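Local coordinates for protein naphthalene dioxygenase large subunit (Rhodococcus sp., PDB 2B1X) that is the large subunit of a Rieske-type iron dioxygenase, holding a [2Fe-2S] cluster in one domain and an iron ion in another, at residues R143-L148 / G157-H162; H44-L49 / P161-L166; Q70-R75 / R82-A87; R40-A45 / V298-S303. All blocks are in the same frame, centred on the assembly; numbering follows the deposited sequence.

Contact 1 of 4, residues R143-L148 / G157-H162; sequences RPMPNL and GSLDPH
Asn147 and Ser158 face each other as an antiparallel hydrogen-bonded pair: Asn147 N donates to Ser158 O at 3.0 Å, and Ser158 N returns a straighter bond to Asn147 O. Next to them Leu148 and Gly157 form a non-hydrogen-bonded pair, where Gly157 CA packs against Asn147 O at 3.2 Å in a CA-H...O contact. The Asn147 side chain extends the pairing beyond the strand ends. Its ND2 gives a nearly linear bond to Asp160 O (2.8 Å, 170°), lying on a lone pair of that carbonyl and in the plane of the asparagine amide. This is the open end of the beta hairpin 147-151/154-158, and an ST turn at Ser158 followed by an Asx turn at Asp160 leads the chain out of it. Ser158 OG, anti to its backbone N (chi1 165°), accepts from Asp160 N at 3.1 Å and is also bonded to His44 O. The bent Met145 chain crosses the Leu159 side chain at about a right angle, its SD 3.8 Å from Leu159 CD1 and beside Ser158 O. The compact ring of Pro146 lies side by side with the Leu159 side chain, its CG 3.4 Å from Leu159 O, while Phe387 of the second subunit packs on the same proline.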
loop_
_atom_site.group_PDB
_atom_site.type_symbol
_atom_site.label_atom_id
_atom_site.label_comp_id
_atom_site.label_asym_id
_atom_site.label_seq_id
_atom_site.Cartn_x
_atom_site.Cartn_y
_atom_site.Cartn_z
ATOM N N ARG A 143 13.664 -6.538 -28.867
ATOM C CA ARG A 143 14.894 -5.770 -28.604
ATOM C C ARG A 143 15.899 -6.565 -27.783
ATOM O O ARG A 143 15.596 -6.996 -26.672
ATOM C CB ARG A 143 14.608 -4.437 -27.920
ATOM C CG ARG A 143 13.746 -3.517 -28.742
ATOM C CD ARG A 143 13.404 -2.224 -28.020
ATOM N NE ARG A 143 14.575 -1.342 -27.924
ATOM C CZ ARG A 143 14.711 -0.401 -27.012
ATOM N NH1 ARG A 143 13.754 -0.223 -26.110
ATOM N NH2 ARG A 143 15.795 0.370 -27.011
ATOM N N PRO A 144 17.104 -6.730 -28.317
ATOM C CA PRO A 144 18.139 -7.474 -27.612
ATOM C C PRO A 144 18.637 -6.672 -26.409
ATOM O O PRO A 144 18.596 -5.431 -26.419
ATOM C CB PRO A 144 19.266 -7.613 -28.661
ATOM C CG PRO A 144 18.763 -7.073 -29.933
ATOM C CD PRO A 144 17.575 -6.202 -29.616
ATOM N N MET A 145 19.041 -7.385 -25.369
ATOM C CA MET A 145 19.940 -6.828 -24.346
ATOM C C MET A 145 21.144 -6.221 -25.092
ATOM O O MET A 145 21.783 -6.916 -25.875
ATOM C CB MET A 145 20.415 -7.965 -23.432
ATOM C CG MET A 145 21.461 -7.578 -22.362
ATOM S SD MET A 145 20.689 -6.406 -21.177
ATOM C CE MET A 145 19.688 -7.638 -20.279
ATOM N N PRO A 146 21.422 -4.933 -24.889
ATOM C CA PRO A 146 22.489 -4.245 -25.620
ATOM C C PRO A 146 23.828 -4.949 -25.484
ATOM O O PRO A 146 24.540 -5.036 -26.457
ATOM C CB PRO A 146 22.520 -2.858 -24.966
ATOM C CG PRO A 146 21.107 -2.653 -24.487
ATOM C CD PRO A 146 20.687 -4.017 -23.984
ATOM N N ASN A 147 24.158 -5.437 -24.291
ATOM C CA ASN A 147 25.354 -6.226 -24.108
ATOM C C ASN A 147 25.042 -7.488 -23.283
ATOM O O ASN A 147 24.522 -7.399 -22.171
ATOM C CB ASN A 147 26.454 -5.372 -23.452
ATOM C CG ASN A 147 27.589 -5.059 -24.394
ATOM O OD1 ASN A 147 28.152 -5.952 -25.008
ATOM N ND2 ASN A 147 27.945 -3.800 -24.493
ATOM N N LEU A 148 25.334 -8.654 -23.849
ATOM C CA LEU A 148 25.073 -9.914 -23.157
ATOM C C LEU A 148 26.298 -10.804 -23.228
ATOM O O LEU A 148 26.904 -10.945 -24.291
ATOM C CB LEU A 148 23.874 -10.649 -23.777
ATOM C CG LEU A 148 23.353 -11.944 -23.107
ATOM C CD1 LEU A 148 22.486 -11.671 -21.887
ATOM C CD2 LEU A 148 22.550 -12.804 -24.122
ATOM N N GLY A 157 24.142 -9.105 -18.147
ATOM C CA GLY A 157 23.766 -8.142 -19.158
ATOM C C GLY A 157 24.074 -6.727 -18.755
ATOM O O GLY A 157 24.167 -6.379 -17.550
ATOM N N SER A 158 24.276 -5.899 -19.760
ATOM C CA SER A 158 24.465 -4.476 -19.531
ATOM C C SER A 158 23.562 -3.715 -20.495
ATOM O O SER A 158 23.378 -4.116 -21.656
ATOM C CB SER A 158 25.935 -4.058 -19.697
ATOM O OG SER A 158 26.022 -2.639 -19.803
ATOM N N LEU A 159 23.002 -2.620 -20.008
ATOM C CA LEU A 159 22.157 -1.762 -20.835
ATOM C C LEU A 159 22.954 -0.841 -21.773
ATOM O O LEU A 159 22.366 -0.133 -22.615
ATOM C CB LEU A 159 21.242 -0.941 -19.914
ATOM C CG LEU A 159 19.806 -1.439 -19.735
ATOM C CD1 LEU A 159 19.503 -2.886 -20.239
ATOM C CD2 LEU A 159 19.252 -1.174 -18.338
ATOM N N ASP A 160 24.278 -0.831 -21.607
ATOM C CA ASP A 160 25.168 0.090 -22.305
ATOM C C ASP A 160 25.850 -0.643 -23.476
ATOM O O ASP A 160 26.612 -1.602 -23.269
ATOM C CB ASP A 160 26.188 0.651 -21.303
ATOM C CG ASP A 160 27.203 1.604 -21.932
ATOM O OD1 ASP A 160 27.129 1.926 -23.146
ATOM O OD2 ASP A 160 28.104 2.101 -21.242
ATOM N N PRO A 161 25.519 -0.252 -24.702
ATOM C CA PRO A 161 26.095 -0.896 -25.884
ATOM C C PRO A 161 27.603 -0.700 -25.971
ATOM O O PRO A 161 28.269 -1.514 -26.616
ATOM C CB PRO A 161 25.357 -0.218 -27.063
ATOM C CG PRO A 161 24.748 0.962 -26.522
ATOM C CD PRO A 161 24.557 0.798 -25.056
ATOM N N HIS A 162 28.126 0.323 -25.293
ATOM C CA HIS A 162 29.554 0.669 -25.353
ATOM C C HIS A 162 30.322 0.264 -24.083
ATOM O O HIS A 162 31.435 0.725 -23.857
ATOM C CB HIS A 162 29.733 2.169 -25.625
ATOM C CG HIS A 162 28.978 2.658 -26.815
ATOM N ND1 HIS A 162 29.206 2.179 -28.086
ATOM C CD2 HIS A 162 27.974 3.561 -26.926
ATOM C CE1 HIS A 162 28.388 2.774 -28.933
ATOM N NE2 HIS A 162 27.625 3.614 -28.255
#

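Contact 2 of 4, residues H44-L49 / P161-L166; sequences HAWVFL and PHADSL
Trp46 and Leu166 make the tight part of this contact, the leucine lying over one face of the indole. Leu166 CA sits 4.0 Å from the centroid of the five-membered ring of Trp46 and 20° off its normal, a CH-pi contact, and Leu166 CD2 reaches Trp46 CG at 3.8 Å. At the indole edge NE1 donates to Asp164 O at 2.8 Å, the oxygen lying in the ring plane and NE1 nearly along the C=O axis of Asp164. Tryptophan suits this place because one side chain offers both a broad apolar face for Leu166 and one N-H for the Asp164 carbonyl. The indole thus links segment 44-49, which runs into strand 47-51, an outer strand of a three-stranded antiparallel sheet, to the loop that follows strand 154-158 and enters helix 166-170. Ser165 is the N-cap of that helix, its OG accepting from Asp168 N. Packing thins toward the exposed Ser165 and the partly exposed His44. There Ala163 CB, small enough to fit beside the indole, lies 4.1 Å from Trp46 NE1 and 4.4 Å from His44 O, while the His44 ring turns its ND1 to Glu39 O.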
loop_
_atom_site.group_PDB
_atom_site.type_symbol
_atom_site.label_atom_id
_atom_site.label_comp_id
_atom_site.label_asym_id
_atom_site.label_seq_id
_atom_site.Cartn_x
_atom_site.Cartn_y
_atom_site.Cartn_z
ATOM N N HIS A 44 24.544 1.095 -16.754
ATOM C CA HIS A 44 25.884 0.952 -17.313
ATOM C C HIS A 44 26.600 -0.337 -16.919
ATOM O O HIS A 44 27.240 -0.957 -17.743
ATOM C CB HIS A 44 26.722 2.176 -16.962
ATOM C CG HIS A 44 26.308 3.398 -17.712
ATOM N ND1 HIS A 44 25.305 4.243 -17.275
ATOM C CD2 HIS A 44 26.730 3.896 -18.898
ATOM C CE1 HIS A 44 25.137 5.215 -18.156
ATOM N NE2 HIS A 44 26.000 5.033 -19.144
ATOM N N ALA A 45 26.459 -0.750 -15.666
ATOM C CA ALA A 45 27.197 -1.874 -15.125
ATOM C C ALA A 45 26.711 -3.190 -15.694
ATOM O O ALA A 45 25.640 -3.255 -16.292
ATOM C CB ALA A 45 27.068 -1.890 -13.604
ATOM N N TRP A 46 27.524 -4.236 -15.533
ATOM C CA TRP A 46 27.120 -5.580 -15.908
ATOM C C TRP A 46 26.363 -6.163 -14.714
ATOM O O TRP A 46 26.905 -6.212 -13.603
ATOM C CB TRP A 46 28.346 -6.451 -16.204
ATOM C CG TRP A 46 28.963 -6.204 -17.537
ATOM C CD1 TRP A 46 29.975 -5.341 -17.822
ATOM C CD2 TRP A 46 28.570 -6.785 -18.782
ATOM N NE1 TRP A 46 30.266 -5.368 -19.168
ATOM C CE2 TRP A 46 29.422 -6.259 -19.778
ATOM C CE3 TRP A 46 27.600 -7.735 -19.155
ATOM C CZ2 TRP A 46 29.343 -6.652 -21.118
ATOM C CZ3 TRP A 46 27.513 -8.115 -20.478
ATOM C CH2 TRP A 46 28.374 -7.575 -21.449
ATOM N N VAL A 47 25.165 -6.678 -14.973
ATOM C CA VAL A 47 24.264 -7.195 -13.934
ATOM C C VAL A 47 23.963 -8.688 -14.175
ATOM O O VAL A 47 23.701 -9.103 -15.298
ATOM C CB VAL A 47 22.940 -6.415 -13.955
ATOM C CG1 VAL A 47 21.916 -7.012 -12.948
ATOM C CG2 VAL A 47 23.209 -4.889 -13.764
ATOM N N PHE A 48 24.050 -9.495 -13.113
ATOM C CA PHE A 48 23.817 -10.922 -13.234
ATOM C C PHE A 48 22.314 -11.187 -13.494
ATOM O O PHE A 48 21.431 -10.599 -12.833
ATOM C CB PHE A 48 24.277 -11.652 -11.962
ATOM C CG PHE A 48 23.919 -13.118 -11.952
ATOM C CD1 PHE A 48 24.670 -14.041 -12.662
ATOM C CD2 PHE A 48 22.804 -13.558 -11.247
ATOM C CE1 PHE A 48 24.317 -15.406 -12.675
ATOM C CE2 PHE A 48 22.426 -14.885 -11.259
ATOM C CZ PHE A 48 23.197 -15.836 -11.956
ATOM N N LEU A 49 22.043 -12.081 -14.446
ATOM C CA LEU A 49 20.672 -12.423 -14.838
ATOM C C LEU A 49 20.283 -13.868 -14.499
ATOM O O LEU A 49 19.210 -14.129 -13.951
ATOM C CB LEU A 49 20.532 -12.270 -16.344
ATOM C CG LEU A 49 20.842 -10.856 -16.881
ATOM C CD1 LEU A 49 20.855 -10.821 -18.388
ATOM C CD2 LEU A 49 19.824 -9.891 -16.340
ATOM N N PRO A 161 25.519 -0.252 -24.702
ATOM C CA PRO A 161 26.095 -0.896 -25.884
ATOM C C PRO A 161 27.603 -0.700 -25.971
ATOM O O PRO A 161 28.269 -1.514 -26.616
ATOM C CB PRO A 161 25.357 -0.218 -27.063
ATOM C CG PRO A 161 24.748 0.962 -26.522
ATOM C CD PRO A 161 24.557 0.798 -25.056
ATOM N N HIS A 162 28.126 0.323 -25.293
ATOM C CA HIS A 162 29.554 0.669 -25.353
ATOM C C HIS A 162 30.322 0.264 -24.083
ATOM O O HIS A 162 31.435 0.725 -23.857
ATOM C CB HIS A 162 29.733 2.169 -25.625
ATOM C CG HIS A 162 28.978 2.658 -26.815
ATOM N ND1 HIS A 162 29.206 2.179 -28.086
ATOM C CD2 HIS A 162 27.974 3.561 -26.926
ATOM C CE1 HIS A 162 28.388 2.774 -28.933
ATOM N NE2 HIS A 162 27.625 3.614 -28.255
ATOM N N ALA A 163 29.720 -0.602 -23.273
ATOM C CA ALA A 163 30.357 -1.120 -22.079
ATOM C C ALA A 163 31.661 -1.838 -22.424
ATOM O O ALA A 163 31.816 -2.401 -23.522
ATOM C CB ALA A 163 29.435 -2.056 -21.368
ATOM N N ASP A 164 32.589 -1.825 -21.475
ATOM C CA ASP A 164 33.748 -2.700 -21.553
ATOM C C ASP A 164 33.237 -4.129 -21.544
ATOM O O ASP A 164 32.159 -4.408 -20.993
ATOM C CB ASP A 164 34.679 -2.488 -20.342
ATOM C CG ASP A 164 35.403 -1.155 -20.392
ATOM O OD1 ASP A 164 35.737 -0.711 -21.517
ATOM O OD2 ASP A 164 35.672 -0.477 -19.361
ATOM N N SER A 165 33.992 -5.036 -22.148
ATOM C CA SER A 165 33.576 -6.429 -22.191
ATOM C C SER A 165 33.428 -6.972 -20.777
ATOM O O SER A 165 34.127 -6.535 -19.860
ATOM C CB SER A 165 34.576 -7.259 -22.989
ATOM O OG SER A 165 35.713 -7.585 -22.216
ATOM N N LEU A 166 32.529 -7.932 -20.607
ATOM C CA LEU A 166 32.393 -8.634 -19.333
ATOM C C LEU A 166 33.750 -9.008 -18.742
ATOM O O LEU A 166 34.017 -8.754 -17.556
ATOM C CB LEU A 166 31.524 -9.886 -19.487
ATOM C CG LEU A 166 30.571 -10.382 -18.371
ATOM C CD1 LEU A 166 30.660 -11.902 -18.169
ATOM C CD2 LEU A 166 30.605 -9.636 -16.980
#

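Contact 3 of 4, residues Q70-R75 / R82-A87; sequences QFIVCR and RGHLNA
Phe71 carries Leu85 over one face of its ring: the leucine CD1 stands 3.9 Å above the plane, offset toward the rim, and 4.0 Å from Phe71 CZ. The His84 ring, on the other face of the hairpin with Ile72 and Cys74, is met obliquely by Cys74 SG, 3.7 Å from His84 NE2; that nitrogen is hydrogen-bonded to Asn117 O. At the hairpin's open end the Gln70 and Asn86 side chains lie side by side, pointing the same way, their amide planes 29° apart. Asn86 ND2 donates to Gln70 OE1 at 2.6 Å from above the glutamine's carbonyl plane, in a bent bond (137°). The extended Gln70 chain suits this reach; Gln94 NE2 also donates to Gln70 OE1, and Asn86 ND2 also reaches Cys96 O. Between the strands regular antiparallel pairing holds at Ile72-His84, with Ile72 N 2.7 Å from His84 O, and at Cys74-Arg82. Gly83, opposite Val73, brings its CA to 3.2 Å from Ile72 O. Arg82 turns its charged end away to a salt bridge with Asp76. In the four-stranded antiparallel sheet of the Rieske domain, strand 69-75 pairs on its other side with strand 60-66, while Gly83 is backbone-bonded to Met145, next to the hairpin 147-151/154-158.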
loop_
_atom_site.group_PDB
_atom_site.type_symbol
_atom_site.label_atom_id
_atom_site.label_comp_id
_atom_site.label_asym_id
_atom_site.label_seq_id
_atom_site.Cartn_x
_atom_site.Cartn_y
_atom_site.Cartn_z
ATOM N N GLN A 70 12.485 -5.802 -17.816
ATOM C CA GLN A 70 12.248 -7.211 -17.776
ATOM C C GLN A 70 12.735 -7.869 -19.064
ATOM O O GLN A 70 12.374 -7.424 -20.153
ATOM C CB GLN A 70 10.753 -7.446 -17.557
ATOM C CG GLN A 70 10.423 -8.855 -17.114
ATOM C CD GLN A 70 8.921 -9.077 -17.041
ATOM O OE1 GLN A 70 8.277 -9.036 -18.045
ATOM N NE2 GLN A 70 8.385 -9.326 -15.852
ATOM N N PHE A 71 13.544 -8.931 -18.920
ATOM C CA PHE A 71 14.175 -9.609 -20.044
ATOM C C PHE A 71 13.876 -11.082 -20.042
ATOM O O PHE A 71 13.911 -11.718 -18.987
ATOM C CB PHE A 71 15.701 -9.394 -20.039
ATOM C CG PHE A 71 16.097 -7.991 -20.331
ATOM C CD1 PHE A 71 16.211 -7.052 -19.294
ATOM C CD2 PHE A 71 16.304 -7.580 -21.657
ATOM C CE1 PHE A 71 16.553 -5.710 -19.575
ATOM C CE2 PHE A 71 16.646 -6.243 -21.951
ATOM C CZ PHE A 71 16.750 -5.306 -20.908
ATOM N N ILE A 72 13.562 -11.631 -21.217
ATOM C CA ILE A 72 13.557 -13.090 -21.383
ATOM C C ILE A 72 14.997 -13.554 -21.630
ATOM O O ILE A 72 15.673 -13.065 -22.553
ATOM C CB ILE A 72 12.667 -13.497 -22.605
ATOM C CG1 ILE A 72 11.209 -13.106 -22.378
ATOM C CG2 ILE A 72 12.752 -14.967 -22.872
ATOM C CD1 ILE A 72 10.439 -13.010 -23.712
ATOM N N VAL A 73 15.465 -14.493 -20.809
ATOM C CA VAL A 73 16.792 -15.030 -20.994
ATOM C C VAL A 73 16.577 -16.475 -21.391
ATOM O O VAL A 73 16.028 -17.231 -20.618
ATOM C CB VAL A 73 17.657 -14.885 -19.695
ATOM C CG1 VAL A 73 19.059 -15.537 -19.885
ATOM C CG2 VAL A 73 17.788 -13.415 -19.334
ATOM N N CYS A 74 16.957 -16.842 -22.607
ATOM C CA CYS A 74 16.583 -18.157 -23.125
ATOM C C CYS A 74 17.678 -18.825 -23.936
ATOM O O CYS A 74 18.640 -18.181 -24.351
ATOM C CB CYS A 74 15.286 -18.074 -23.934
ATOM S SG CYS A 74 15.371 -17.079 -25.448
ATOM N N ARG A 75 17.560 -20.135 -24.094
ATOM C CA ARG A 75 18.390 -20.875 -25.034
ATOM C C ARG A 75 17.500 -21.082 -26.245
ATOM O O ARG A 75 16.427 -21.698 -26.145
ATOM C CB ARG A 75 18.835 -22.223 -24.450
ATOM C CG ARG A 75 19.927 -22.951 -25.297
ATOM C CD ARG A 75 20.480 -24.208 -24.653
ATOM N NE ARG A 75 21.012 -23.992 -23.305
ATOM C CZ ARG A 75 22.277 -23.679 -23.007
ATOM N NH1 ARG A 75 23.183 -23.513 -23.952
ATOM N NH2 ARG A 75 22.629 -23.527 -21.749
ATOM N N ARG A 82 20.129 -16.057 -25.545
ATOM C CA ARG A 82 19.541 -14.775 -25.895
ATOM C C ARG A 82 19.033 -14.074 -24.664
ATOM O O ARG A 82 18.683 -14.733 -23.681
ATOM C CB ARG A 82 18.332 -14.977 -26.813
ATOM C CG ARG A 82 18.645 -15.729 -28.058
ATOM C CD ARG A 82 19.289 -14.866 -29.114
ATOM N NE ARG A 82 19.650 -15.613 -30.319
ATOM C CZ ARG A 82 19.823 -15.041 -31.505
ATOM N NH1 ARG A 82 19.653 -13.717 -31.639
ATOM N NH2 ARG A 82 20.158 -15.785 -32.561
ATOM N N GLY A 83 18.997 -12.743 -24.743
ATOM C CA GLY A 83 18.331 -11.883 -23.789
ATOM C C GLY A 83 17.465 -10.908 -24.586
ATOM O O GLY A 83 17.998 -10.100 -25.337
ATOM N N HIS A 84 16.140 -11.023 -24.428
ATOM C CA HIS A 84 15.158 -10.231 -25.161
ATOM C C HIS A 84 14.366 -9.374 -24.215
ATOM O O HIS A 84 13.797 -9.902 -23.264
ATOM C CB HIS A 84 14.089 -11.133 -25.790
ATOM C CG HIS A 84 14.607 -12.243 -26.639
ATOM N ND1 HIS A 84 15.379 -12.029 -27.771
ATOM C CD2 HIS A 84 14.392 -13.576 -26.571
ATOM C CE1 HIS A 84 15.659 -13.192 -28.327
ATOM N NE2 HIS A 84 15.052 -14.141 -27.634
ATOM N N LEU A 85 14.234 -8.078 -24.492
ATOM C CA LEU A 85 13.319 -7.249 -23.734
ATOM C C LEU A 85 11.905 -7.824 -23.847
ATOM O O LEU A 85 11.398 -8.064 -24.963
ATOM C CB LEU A 85 13.346 -5.775 -24.226
ATOM C CG LEU A 85 12.412 -4.796 -23.482
ATOM C CD1 LEU A 85 12.991 -4.510 -22.096
ATOM C CD2 LEU A 85 12.223 -3.479 -24.282
ATOM N N ASN A 86 11.248 -8.026 -22.704
ATOM C CA ASN A 86 9.951 -8.688 -22.675
ATOM C C ASN A 86 8.787 -7.741 -22.978
ATOM O O ASN A 86 7.856 -7.568 -22.166
ATOM C CB ASN A 86 9.755 -9.388 -21.340
ATOM C CG ASN A 86 8.537 -10.293 -21.330
ATOM O OD1 ASN A 86 8.015 -10.653 -22.379
ATOM N ND2 ASN A 86 8.056 -10.633 -20.130
ATOM N N ALA A 87 8.838 -7.151 -24.165
ATOM C CA ALA A 87 7.953 -6.061 -24.555
ATOM C C ALA A 87 7.769 -6.181 -26.037
ATOM O O ALA A 87 8.717 -5.975 -26.793
ATOM C CB ALA A 87 8.566 -4.690 -24.185
#

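Contact 4 of 4, residues R40-A45 / V298-S303; sequences RIFGHA and VFPNLS
Pro300 is wedged among Ile41, Phe42 and Ala45, touching all three with its ring carbons. Its CG lies 3.7 Å from Phe42 CE2, its CB 4.0 Å from Ile41 CG2, and its CD 3.9 Å from Ala45 CB, where the small methyl meets the flank of the proline ring. Ile41 CG1 meets the edge of the Phe299 ring at CZ (4.1 Å), the two side chains crossing at about a right angle. The edge of the Phe42 ring meets Asn301 CG at 3.9 Å, with ring and amide planes 70° apart. No hydrogen bond joins the segments; their contact is van der Waals, almost all of it apolar. Phe42 CG is anti to the carbonyl carbon (chi1 -66°), and Ile41 CG2 lies 3.7 Å above the centre of the ring it carries. Ile41 O accepts from both His44 N and Ala45 N, which helps shape the first segment. A cis peptide bond precedes Pro300, whose CB lies over one face of the Phe299 ring. Asn301 ND2 is bonded to Trp326 O. Outward, helix 422-436 packs on Ile41 and Phe299, Tyr169 of helix 166-170 on Ala45 and Pro300, and strand 318-330 on Phe42 and Asn301. Loop 299-301 joins strands 293-298 and 302-309 of the catalytic-domain sheet.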
loop_
_atom_site.group_PDB
_atom_site.type_symbol
_atom_site.label_atom_id
_atom_site.label_comp_id
_atom_site.label_asym_id
_atom_site.label_seq_id
_atom_site.Cartn_x
_atom_site.Cartn_y
_atom_site.Cartn_z
ATOM N N ARG A 40 22.843 5.604 -13.706
ATOM C CA ARG A 40 24.290 5.692 -13.693
ATOM C C ARG A 40 24.957 4.412 -13.260
ATOM O O ARG A 40 26.060 4.120 -13.735
ATOM C CB ARG A 40 24.771 6.886 -12.886
ATOM C CG ARG A 40 24.350 8.152 -13.568
ATOM C CD ARG A 40 25.243 9.307 -13.413
ATOM N NE ARG A 40 24.718 10.443 -14.174
ATOM C CZ ARG A 40 25.151 11.693 -14.070
ATOM N NH1 ARG A 40 26.144 12.000 -13.218
ATOM N NH2 ARG A 40 24.583 12.624 -14.834
ATOM N N ILE A 41 24.293 3.629 -12.402
ATOM C CA ILE A 41 24.805 2.283 -12.107
ATOM C C ILE A 41 24.143 1.217 -12.971
ATOM O O ILE A 41 24.822 0.578 -13.737
ATOM C CB ILE A 41 24.706 1.917 -10.587
ATOM C CG1 ILE A 41 25.957 2.410 -9.843
ATOM C CG2 ILE A 41 24.640 0.441 -10.399
ATOM C CD1 ILE A 41 25.955 3.852 -9.537
ATOM N N PHE A 42 22.818 1.074 -12.872
ATOM C CA PHE A 42 22.124 -0.059 -13.486
ATOM C C PHE A 42 21.958 0.063 -14.991
ATOM O O PHE A 42 21.757 -0.945 -15.682
ATOM C CB PHE A 42 20.822 -0.407 -12.730
ATOM C CG PHE A 42 21.077 -0.928 -11.331
ATOM C CD1 PHE A 42 20.856 -0.105 -10.209
ATOM C CD2 PHE A 42 21.598 -2.200 -11.130
ATOM C CE1 PHE A 42 21.135 -0.540 -8.950
ATOM C CE2 PHE A 42 21.878 -2.672 -9.846
ATOM C CZ PHE A 42 21.653 -1.854 -8.747
ATOM N N GLY A 43 22.082 1.285 -15.503
ATOM C CA GLY A 43 22.128 1.489 -16.934
ATOM C C GLY A 43 23.506 1.329 -17.565
ATOM O O GLY A 43 23.626 1.380 -18.792
ATOM N N HIS A 44 24.544 1.095 -16.754
ATOM C CA HIS A 44 25.884 0.952 -17.313
ATOM C C HIS A 44 26.600 -0.337 -16.919
ATOM O O HIS A 44 27.240 -0.957 -17.743
ATOM C CB HIS A 44 26.722 2.176 -16.962
ATOM C CG HIS A 44 26.308 3.398 -17.712
ATOM N ND1 HIS A 44 25.305 4.243 -17.275
ATOM C CD2 HIS A 44 26.730 3.896 -18.898
ATOM C CE1 HIS A 44 25.137 5.215 -18.156
ATOM N NE2 HIS A 44 26.000 5.033 -19.144
ATOM N N ALA A 45 26.459 -0.750 -15.666
ATOM C CA ALA A 45 27.197 -1.874 -15.125
ATOM C C ALA A 45 26.711 -3.190 -15.694
ATOM O O ALA A 45 25.640 -3.255 -16.292
ATOM C CB ALA A 45 27.068 -1.890 -13.604
ATOM N N VAL A 298 30.221 -9.230 -6.644
ATOM C CA VAL A 298 30.495 -8.755 -7.987
ATOM C C VAL A 298 29.683 -7.460 -8.237
ATOM O O VAL A 298 28.454 -7.478 -8.348
ATOM C CB VAL A 298 30.117 -9.822 -9.049
ATOM C CG1 VAL A 298 30.520 -9.354 -10.431
ATOM C CG2 VAL A 298 30.802 -11.155 -8.710
ATOM N N PHE A 299 30.364 -6.335 -8.301
ATOM C CA PHE A 299 29.658 -5.065 -8.465
ATOM C C PHE A 299 28.732 -5.102 -9.679
ATOM O O PHE A 299 29.123 -5.613 -10.726
ATOM C CB PHE A 299 30.654 -3.932 -8.651
ATOM C CG PHE A 299 30.038 -2.593 -8.570
ATOM C CD1 PHE A 299 30.026 -1.886 -7.363
ATOM C CD2 PHE A 299 29.484 -2.010 -9.709
ATOM C CE1 PHE A 299 29.443 -0.621 -7.282
ATOM C CE2 PHE A 299 28.867 -0.728 -9.641
ATOM C CZ PHE A 299 28.853 -0.045 -8.430
ATOM N N PRO A 300 27.524 -4.549 -9.574
ATOM C CA PRO A 300 26.996 -3.955 -8.330
ATOM C C PRO A 300 26.365 -4.903 -7.301
ATOM O O PRO A 300 26.652 -4.714 -6.102
ATOM C CB PRO A 300 25.934 -2.961 -8.829
ATOM C CG PRO A 300 25.493 -3.539 -10.205
ATOM C CD PRO A 300 26.599 -4.400 -10.722
ATOM N N ASN A 301 25.524 -5.847 -7.716
ATOM C CA ASN A 301 24.530 -6.397 -6.768
ATOM C C ASN A 301 24.427 -7.928 -6.807
ATOM O O ASN A 301 23.393 -8.486 -6.460
ATOM C CB ASN A 301 23.142 -5.761 -6.997
ATOM C CG ASN A 301 22.496 -6.215 -8.318
ATOM O OD1 ASN A 301 23.196 -6.521 -9.274
ATOM N ND2 ASN A 301 21.169 -6.286 -8.354
ATOM N N LEU A 302 25.497 -8.605 -7.234
ATOM C CA LEU A 302 25.572 -10.058 -7.150
ATOM C C LEU A 302 26.543 -10.414 -6.038
ATOM O O LEU A 302 27.710 -10.015 -6.095
ATOM C CB LEU A 302 26.068 -10.689 -8.475
ATOM C CG LEU A 302 26.510 -12.187 -8.351
ATOM C CD1 LEU A 302 25.282 -13.040 -8.079
ATOM C CD2 LEU A 302 27.251 -12.685 -9.571
ATOM N N SER A 303 26.081 -11.167 -5.036
ATOM C CA SER A 303 26.986 -11.597 -3.969
ATOM C C SER A 303 27.083 -13.125 -3.940
ATOM O O SER A 303 26.181 -13.820 -4.413
ATOM C CB SER A 303 26.553 -11.069 -2.588
ATOM O OG SER A 303 26.573 -9.637 -2.515
#

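How the contacts relate
The contacts form a row in the order 4, 2, 1, 3, with neighbouring centres about 8, 7 and 11 Å apart and the centres of its two ends, contacts 4 and 3, about 19 Å apart. Contacts 1 and 2 reach the same three-stranded sheet and share Pro161 and His162; contacts 2 and 4 share His44 and Ala45. Contact 3 belongs to the neighbouring four-stranded sheet and meets contact 1 through backbone pairing of Arg143 and Met145 with Leu85 and Gly83. Along the chain, contact 3 closes before contact 1 opens, and both are nested inside the loop closed by contact 4. Together they form a continuous row of packing between the Rieske domain and the catalytic-domain sheet.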